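Local coordinates for cellulose-binding protein (Saccharophagus degradans, PDB 2YHG) that probably acts as a glycoside or nucleoside hydrolase-like enzyme in carbohydrate metabolism, this chain being the C-terminal part of a longer cellulose-binding protein, at residues R115-G120 / Q188-T193; D184-D189 / R279-M284; K274-R279 / T293-T298. One frame throughout, in Å; residues are numbered along the deposited sequence.

Contact 1 of 3, residues R115-G120 / Q188-T193; sequences RGYGMG and QDNAGT. With EDO (1,2-ethanediol), chain J.
The N-terminal cap of helix 190-198 meets the loop after strand 110-112 here, with Asp-189, Asn-190 and Ala-191 packed against Tyr-117, Gly-118 and Met-119. Both segments belong to the nucleoside hydrolase-like domain. Asp-189 is the N-cap residue. Its OD1 accepts from Gly-192 N at 3.2 Å, nearly along the C-O direction, and more weakly from Ala-191 N. Cys-154 N adds a third donor to the same oxygen, so the carboxylate is well anchored.

The direct polar link across the contact is Met-119 N to Asn-190 OD1, 2.7 Å long and fairly straight (164° at the hydrogen). The donor lies in the carbonyl plane, on a lone pair. Asn-190 was deposited in two conformers, and this describes one of them. In it CG sits between the backbone N and the carbonyl carbon (chi1 54°), which brings the amide toward the loop. The same amide uses ND2 to reach Glu-287 OE1, and a water joins ND2 to Gly-120 N.

The Tyr-117 ring and the Asp-189 side chain run past one another in antiparallel fashion, the ring and carboxylate planes 71° apart. Tyr-117 CE1 stands 3.4 Å from Asp-189 CB. Gln-188 O lies at the ring edge, in plane, 3.6 Å from Tyr-117 CE1. The phenol oxygen is hydrogen-bonded to Glu-287 OE1. On the apolar side Met-119 SD rests on Ala-191 CB at 3.6 Å, and both residues also touch Ala-158 of helix 155-167.

Arg-115 stands apart from the helix and holds an ethanediol, probably from the crystallisation liquor, through its N and NE. A second water bridges the loop to the cap: it accepts from Gly-118 N and donates to Asp-189 OD2 at 2.8 Å.

Contact 2 of 3, residues D184-D189 / R279-M284; sequences DILGQD and RGMSCM
Gly-187 and Gly-280 form the tight part of this contact, with their CA atoms only 3.9 Å apart. Neither has a side chain, so the two backbones can lie directly against each other. Beside them Met-281 N donates to Gly-187 O at 2.8 Å. The bond is almost straight (172° at the hydrogen) and lies in the carbonyl plane. Leu-186 O receives a CA-H...O contact from Gly-280.

Two methionines pack around this backbone pair. Met-281 crosses Leu-186 obliquely, its CG 3.7 Å from Leu-186 CB. Met-281 runs alongside Gln-188 in the same direction, Met-281 SD 3.7 Å from Gln-188 CG. Met-284 comes from the end of the 279-284 segment. With chi1 at 60° its chain folds back over its own backbone, and the thioether faces 187-189. Met-284 SD is 3.5 Å from Gly-187 O, and Met-284 CE lies near Asp-189 O.

The Arg-279 end is looser. Leu-186 O and Arg-279 O are 4.0 Å apart, and one water donates to both, 2.7 Å from Leu-186 O. The Arg-279 side chain is exposed; its guanidinium forms a salt bridge with Asp-292.

On the other segment Asp-184 OD1 accepts from Gly-187 N, an Asx motif at the end of strand 180-185. Gln-188 NE2 donates to Ile-185 O and Trp-151 O. The Gln-188 side chain comes within about 4 Å (nearest atoms) of the calcium ion bound by Asp-36, Asp-43, Trp-151 and Asp-244. The contact sits where strand 180-185 of the parallel sheet leads into helix 190-198, against the loop between strands 273-276 and 295-298. Cys-283 also ties this loop by a disulfide to Cys-68, beyond strand 58-64.

Contact 3 of 3, residues K274-R279 / T293-T298; sequences KQAGVR and TYYMYT
The Tyr-297 ring carries Lys-274 on one face: Lys-274 CG is 3.6 Å from the Tyr-297 ring centroid and 11° off the normal, a CH-pi contact. The extended lysine chain continues across the ring toward its hydroxyl. Tyr-294 has Gly-277 CA over one face, 4.0 Å from the centroid, and Val-278 O at the edge. Tyr-294 OH donates to Val-278 O at 2.7 Å, from well above the carbonyl plane (68° out of it). Arg-279 NH1 donates to Tyr-294 OH at 3.0 Å, with the oxygen in the guanidinium plane. That phenol oxygen is thus gripped twice. Arg-279 NH1 also pairs with Asp-292. Tyr-295 lies obliquely to Ala-276, with Tyr-295 CE2 3.8 Å from Ala-276 CB.

On the side of the sheet that Gln-275 shares with Met-296, the Gln-275 amide passes close to Thr-298, Gln-275 CD to Thr-298 CG2 3.4 Å. A water joins Gln-275 NE2 to Thr-298 O.

Gln-275 and Met-296 are a hydrogen-bonded antiparallel pair: Gln-275 N to Met-296 O 2.9 Å, Met-296 N to Gln-275 O 3.1 Å. Gly-277 N adds a bond to Tyr-294 O where the strand ends. Met-296 packs on helix 190-198. The arrangement is a two-stranded antiparallel ribbon joined by a long loop, held by backbone bonds of Tyr-297 to strand 203-207 at the edge of the parallel sheet.

From the N terminus, the loop 115-120 comes first and meets 188-193 across 67 intervening residues. Contact 1 thereby closes a long excursion through the nucleoside hydrolase-like domain. Contact 2 starts from the same turn that ends contact 1, shares Gln-188 and Asp-189 with it, and reaches forward to 279-284. Contact 3 follows contact 1 in series. It closes the shortest loop, 13 residues, and crosses contact 2, since 280-284 lie within that loop while 184-189 lie before it; the two share Arg-279. Met-284 of contact 2 touches Tyr-117 and Asn-190, while Thr-193 packs on Tyr-294 and Met-296. Together they tie the ribbon to helix 190-198 and the parallel sheet.

Contact 1 of 3, residues R115-G120 / Q188-T193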
# COMPACT_ATOMS: atom_id res chain seq x y z
N ARG A 115 -17.29 -2.72 16.89
CA ARG A 115 -16.89 -3.60 17.99
C ARG A 115 -17.41 -5.01 17.83
O ARG A 115 -17.02 -5.88 18.60
CB ARG A 115 -17.32 -3.02 19.32
CG ARG A 115 -16.63 -1.72 19.64
CD ARG A 115 -17.08 -1.16 20.98
NE ARG A 115 -18.49 -0.80 20.98
CZ ARG A 115 -19.25 -0.71 22.06
NH1 ARG A 115 -18.74 -1.02 23.23
NH2 ARG A 115 -20.47 -0.21 21.99
N GLY A 116 -18.31 -5.23 16.88
CA GLY A 116 -18.86 -6.53 16.57
C GLY A 116 -18.60 -6.92 15.14
O GLY A 116 -18.00 -6.16 14.37
N TYR A 117 -19.07 -8.11 14.77
CA TYR A 117 -18.67 -8.75 13.53
C TYR A 117 -19.56 -8.46 12.32
O TYR A 117 -20.78 -8.59 12.38
CB TYR A 117 -18.63 -10.27 13.75
CG TYR A 117 -18.41 -11.02 12.46
CD1 TYR A 117 -17.17 -10.99 11.82
CD2 TYR A 117 -19.43 -11.71 11.84
CE1 TYR A 117 -16.98 -11.59 10.57
CE2 TYR A 117 -19.26 -12.33 10.60
CZ TYR A 117 -18.04 -12.22 9.96
OH TYR A 117 -17.84 -12.75 8.69
N GLY A 118 -18.91 -8.13 11.21
CA GLY A 118 -19.53 -8.15 9.92
C GLY A 118 -20.72 -7.22 9.79
O GLY A 118 -20.82 -6.21 10.48
N MET A 119 -21.61 -7.55 8.85
CA MET A 119 -22.82 -6.77 8.66
C MET A 119 -23.72 -6.83 9.89
O MET A 119 -24.61 -5.99 10.02
CB MET A 119 -23.57 -7.22 7.41
CG MET A 119 -22.85 -6.88 6.11
SD MET A 119 -22.53 -5.10 5.87
CE MET A 119 -24.17 -4.47 5.61
N GLY A 120 -23.51 -7.77 10.80
CA GLY A 120 -24.26 -7.79 12.04
C GLY A 120 -23.94 -6.64 12.97
O GLY A 120 -24.67 -6.43 13.93
N GLN A 188 -12.36 -11.15 5.37
CA GLN A 188 -12.47 -11.56 6.74
C GLN A 188 -13.76 -11.08 7.39
O GLN A 188 -13.95 -11.27 8.59
CB GLN A 188 -11.26 -11.12 7.55
CG GLN A 188 -9.96 -11.73 7.02
CD GLN A 188 -8.78 -11.16 7.74
OE1 GLN A 188 -8.64 -11.37 8.94
NE2 GLN A 188 -7.92 -10.43 7.04
N ASP A 189 -14.68 -10.53 6.62
CA ASP A 189 -16.05 -10.45 7.03
C ASP A 189 -16.93 -10.32 5.81
O ASP A 189 -16.48 -10.10 4.69
CB ASP A 189 -16.33 -9.38 8.10
CG ASP A 189 -16.28 -7.93 7.64
OD1 ASP A 189 -16.14 -7.66 6.43
OD2 ASP A 189 -16.39 -7.05 8.54
N ASN A 190 -18.24 -10.46 6.04
CA ASN A 190 -19.24 -10.38 4.99
C ASN A 190 -19.54 -8.94 4.58
O ASN A 190 -20.19 -8.72 3.57
CB ASN A 190 -20.50 -11.13 5.44
CG ASN A 190 -21.02 -10.65 6.76
OD1 ASN A 190 -21.26 -9.45 6.90
ND2 ASN A 190 -21.28 -11.58 7.69
N ALA A 191 -19.02 -7.95 5.31
CA ALA A 191 -19.27 -6.55 5.02
C ALA A 191 -18.48 -6.07 3.82
O ALA A 191 -18.95 -5.24 3.06
CB ALA A 191 -19.00 -5.69 6.24
N GLY A 192 -17.27 -6.59 3.63
CA GLY A 192 -16.54 -6.28 2.41
C GLY A 192 -17.30 -6.78 1.20
O GLY A 192 -17.39 -6.10 0.18
N THR A 193 -17.84 -7.98 1.29
CA THR A 193 -18.61 -8.55 0.18
C THR A 193 -19.87 -7.71 -0.08
O THR A 193 -20.20 -7.43 -1.24
CB THR A 193 -18.95 -10.01 0.45
OG1 THR A 193 -17.79 -10.63 1.02
CG2 THR A 193 -19.36 -10.67 -0.82
C1 EDO J . -20.39 -0.18 16.98
O1 EDO J . -19.83 -1.40 17.44
C2 EDO J . -19.55 0.98 17.44
O2 EDO J . -19.49 0.97 18.87
O HOH W 1 -16.04 -7.88 11.16
O HOH W 2 -22.67 -10.60 10.13

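Contact 2 of 3, residues D184-D189 / R279-M284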
# COMPACT_ATOMS: atom_id res chain seq x y z
N ASP A 184 -8.79 -4.93 0.74
CA ASP A 184 -9.24 -5.96 1.68
C ASP A 184 -8.24 -7.11 1.64
O ASP A 184 -8.02 -7.70 0.59
CB ASP A 184 -10.63 -6.41 1.22
CG ASP A 184 -11.14 -7.71 1.79
OD1 ASP A 184 -10.52 -8.24 2.74
OD2 ASP A 184 -12.20 -8.18 1.28
N ILE A 185 -7.62 -7.43 2.77
CA ILE A 185 -6.75 -8.60 2.86
C ILE A 185 -7.61 -9.85 3.10
O ILE A 185 -8.20 -10.01 4.17
CB ILE A 185 -5.71 -8.46 3.98
CG1 ILE A 185 -4.76 -7.29 3.68
CG2 ILE A 185 -4.97 -9.80 4.15
CD1 ILE A 185 -3.65 -7.62 2.68
N LEU A 186 -7.68 -10.69 2.07
CA LEU A 186 -8.19 -12.06 2.12
C LEU A 186 -9.68 -12.23 2.30
O LEU A 186 -10.18 -13.34 2.03
CB LEU A 186 -7.45 -12.90 3.16
CG LEU A 186 -6.04 -13.31 2.73
CD1 LEU A 186 -5.14 -13.60 3.94
CD2 LEU A 186 -6.11 -14.54 1.84
N GLY A 187 -10.43 -11.26 2.77
CA GLY A 187 -11.86 -11.41 3.04
C GLY A 187 -12.09 -12.02 4.38
O GLY A 187 -11.97 -13.23 4.61
N GLN A 188 -12.36 -11.15 5.37
CA GLN A 188 -12.47 -11.56 6.74
C GLN A 188 -13.76 -11.08 7.39
O GLN A 188 -13.95 -11.27 8.59
CB GLN A 188 -11.26 -11.12 7.55
CG GLN A 188 -9.96 -11.73 7.02
CD GLN A 188 -8.78 -11.16 7.74
OE1 GLN A 188 -8.64 -11.37 8.94
NE2 GLN A 188 -7.92 -10.43 7.04
N ASP A 189 -14.68 -10.53 6.62
CA ASP A 189 -16.05 -10.45 7.03
C ASP A 189 -16.93 -10.32 5.81
O ASP A 189 -16.48 -10.10 4.69
CB ASP A 189 -16.33 -9.38 8.10
CG ASP A 189 -16.28 -7.93 7.64
OD1 ASP A 189 -16.14 -7.66 6.43
OD2 ASP A 189 -16.39 -7.05 8.54
N ARG A 279 -13.82 -15.73 -2.73
CA ARG A 279 -14.23 -16.12 -1.40
C ARG A 279 -13.25 -15.69 -0.32
O ARG A 279 -12.03 -15.72 -0.53
CB ARG A 279 -14.45 -17.63 -1.32
CG ARG A 279 -15.52 -18.17 -2.27
CD ARG A 279 -16.86 -17.50 -2.09
NE ARG A 279 -17.90 -18.17 -2.84
CZ ARG A 279 -18.96 -17.58 -3.42
NH1 ARG A 279 -19.05 -16.27 -3.52
NH2 ARG A 279 -19.96 -18.34 -3.88
N GLY A 280 -13.79 -15.34 0.82
CA GLY A 280 -13.02 -14.99 2.00
C GLY A 280 -12.47 -16.21 2.71
O GLY A 280 -12.58 -17.34 2.25
N MET A 281 -11.89 -15.96 3.86
CA MET A 281 -11.26 -16.98 4.66
C MET A 281 -12.26 -17.93 5.28
O MET A 281 -13.46 -17.69 5.33
CB MET A 281 -10.40 -16.33 5.74
CG MET A 281 -9.31 -15.43 5.18
SD MET A 281 -8.09 -14.83 6.37
CE MET A 281 -7.02 -16.26 6.45
N SER A 282 -11.74 -19.04 5.81
CA SER A 282 -12.58 -20.13 6.28
C SER A 282 -13.49 -19.73 7.43
O SER A 282 -14.58 -20.30 7.55
CB SER A 282 -11.73 -21.31 6.71
OG SER A 282 -10.93 -20.97 7.82
N CYS A 283 -13.13 -18.70 8.19
CA CYS A 283 -13.95 -18.23 9.28
C CYS A 283 -15.19 -17.48 8.84
O CYS A 283 -16.02 -17.16 9.71
CB CYS A 283 -13.13 -17.40 10.28
SG CYS A 283 -12.19 -15.93 9.65
N MET A 284 -15.38 -17.29 7.53
CA MET A 284 -16.60 -16.75 7.00
C MET A 284 -17.19 -17.64 5.89
O MET A 284 -17.95 -17.17 5.05
CB MET A 284 -16.45 -15.30 6.52
CG MET A 284 -15.44 -15.09 5.42
SD MET A 284 -15.44 -13.42 4.75
CE MET A 284 -17.11 -13.37 4.05
O HOH W 3 -9.54 -15.57 0.73

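Contact 3 of 3, residues K274-R279 / T293-T298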
# COMPACT_ATOMS: atom_id res chain seq x y z
N LYS A 274 -11.01 -8.01 -12.47
CA LYS A 274 -11.99 -8.42 -11.48
C LYS A 274 -12.36 -9.88 -11.73
O LYS A 274 -12.48 -10.31 -12.87
CB LYS A 274 -13.26 -7.59 -11.57
CG LYS A 274 -13.08 -6.12 -11.35
CD LYS A 274 -14.39 -5.38 -11.38
CE LYS A 274 -14.21 -3.88 -11.57
NZ LYS A 274 -15.49 -3.25 -11.92
N GLN A 275 -12.54 -10.61 -10.64
CA GLN A 275 -13.03 -11.96 -10.69
C GLN A 275 -14.35 -12.07 -9.96
O GLN A 275 -14.64 -11.27 -9.06
CB GLN A 275 -12.02 -12.96 -10.08
CG GLN A 275 -10.67 -12.94 -10.76
CD GLN A 275 -9.78 -14.05 -10.27
OE1 GLN A 275 -10.26 -15.02 -9.67
NE2 GLN A 275 -8.49 -13.94 -10.55
N ALA A 276 -15.15 -13.07 -10.33
CA ALA A 276 -16.44 -13.30 -9.71
C ALA A 276 -16.32 -14.21 -8.50
O ALA A 276 -15.59 -15.21 -8.50
CB ALA A 276 -17.40 -13.96 -10.72
N GLY A 277 -17.05 -13.89 -7.44
CA GLY A 277 -17.21 -14.77 -6.33
C GLY A 277 -15.96 -15.07 -5.54
O GLY A 277 -15.82 -16.14 -4.95
N VAL A 278 -15.05 -14.10 -5.44
CA VAL A 278 -13.78 -14.30 -4.71
C VAL A 278 -14.13 -14.56 -3.24
O VAL A 278 -14.71 -13.69 -2.57
CB VAL A 278 -12.84 -13.10 -4.84
CG1 VAL A 278 -11.58 -13.35 -4.05
CG2 VAL A 278 -12.48 -12.85 -6.29
N ARG A 279 -13.82 -15.73 -2.73
CA ARG A 279 -14.23 -16.12 -1.40
C ARG A 279 -13.25 -15.69 -0.32
O ARG A 279 -12.03 -15.72 -0.53
CB ARG A 279 -14.45 -17.63 -1.32
CG ARG A 279 -15.52 -18.17 -2.27
CD ARG A 279 -16.86 -17.50 -2.09
NE ARG A 279 -17.90 -18.17 -2.84
CZ ARG A 279 -18.96 -17.58 -3.42
NH1 ARG A 279 -19.05 -16.27 -3.52
NH2 ARG A 279 -19.96 -18.34 -3.88
N THR A 293 -24.12 -12.60 -7.91
CA THR A 293 -22.73 -12.49 -8.36
C THR A 293 -22.16 -11.14 -7.94
O THR A 293 -22.82 -10.12 -8.06
CB THR A 293 -22.67 -12.55 -9.92
OG1 THR A 293 -23.49 -13.65 -10.35
CG2 THR A 293 -21.24 -12.69 -10.40
N TYR A 294 -20.91 -11.17 -7.46
CA TYR A 294 -20.17 -9.97 -7.14
C TYR A 294 -18.78 -10.08 -7.70
O TYR A 294 -18.26 -11.18 -7.87
CB TYR A 294 -20.13 -9.68 -5.62
CG TYR A 294 -19.41 -10.72 -4.83
CD1 TYR A 294 -20.07 -11.84 -4.33
CD2 TYR A 294 -18.04 -10.63 -4.62
CE1 TYR A 294 -19.40 -12.82 -3.65
CE2 TYR A 294 -17.34 -11.66 -3.96
CZ TYR A 294 -18.03 -12.75 -3.51
OH TYR A 294 -17.39 -13.82 -2.91
N TYR A 295 -18.15 -8.93 -7.93
CA TYR A 295 -16.82 -8.88 -8.51
C TYR A 295 -15.88 -8.12 -7.59
O TYR A 295 -16.29 -7.15 -6.93
CB TYR A 295 -16.86 -8.19 -9.88
CG TYR A 295 -17.49 -9.05 -10.94
CD1 TYR A 295 -18.85 -9.09 -11.11
CD2 TYR A 295 -16.70 -9.88 -11.72
CE1 TYR A 295 -19.43 -9.95 -12.05
CE2 TYR A 295 -17.25 -10.73 -12.65
CZ TYR A 295 -18.62 -10.77 -12.80
OH TYR A 295 -19.17 -11.63 -13.74
N MET A 296 -14.62 -8.52 -7.58
CA MET A 296 -13.56 -7.89 -6.83
C MET A 296 -12.29 -8.01 -7.63
O MET A 296 -12.04 -9.04 -8.23
CB MET A 296 -13.33 -8.57 -5.45
CG MET A 296 -14.53 -8.45 -4.53
SD MET A 296 -14.30 -9.49 -3.07
CE MET A 296 -15.71 -8.95 -2.10
N TYR A 297 -11.44 -6.98 -7.61
CA TYR A 297 -10.10 -7.12 -8.13
C TYR A 297 -9.34 -8.09 -7.25
O TYR A 297 -9.43 -8.03 -6.03
CB TYR A 297 -9.39 -5.78 -8.17
CG TYR A 297 -9.87 -4.88 -9.27
CD1 TYR A 297 -9.55 -5.10 -10.59
CD2 TYR A 297 -10.67 -3.79 -8.99
CE1 TYR A 297 -9.99 -4.24 -11.60
CE2 TYR A 297 -11.14 -2.94 -10.00
CZ TYR A 297 -10.80 -3.17 -11.29
OH TYR A 297 -11.26 -2.34 -12.29
N THR A 298 -8.54 -8.96 -7.86
CA THR A 298 -7.72 -9.87 -7.12
C THR A 298 -6.56 -10.27 -8.04
O THR A 298 -6.57 -9.97 -9.23
CB THR A 298 -8.53 -11.07 -6.59
OG1 THR A 298 -7.78 -11.78 -5.59
CG2 THR A 298 -8.95 -12.01 -7.72
O HOH W 4 -15.49 -11.46 -6.45
O HOH W 5 -7.46 -11.38 -11.55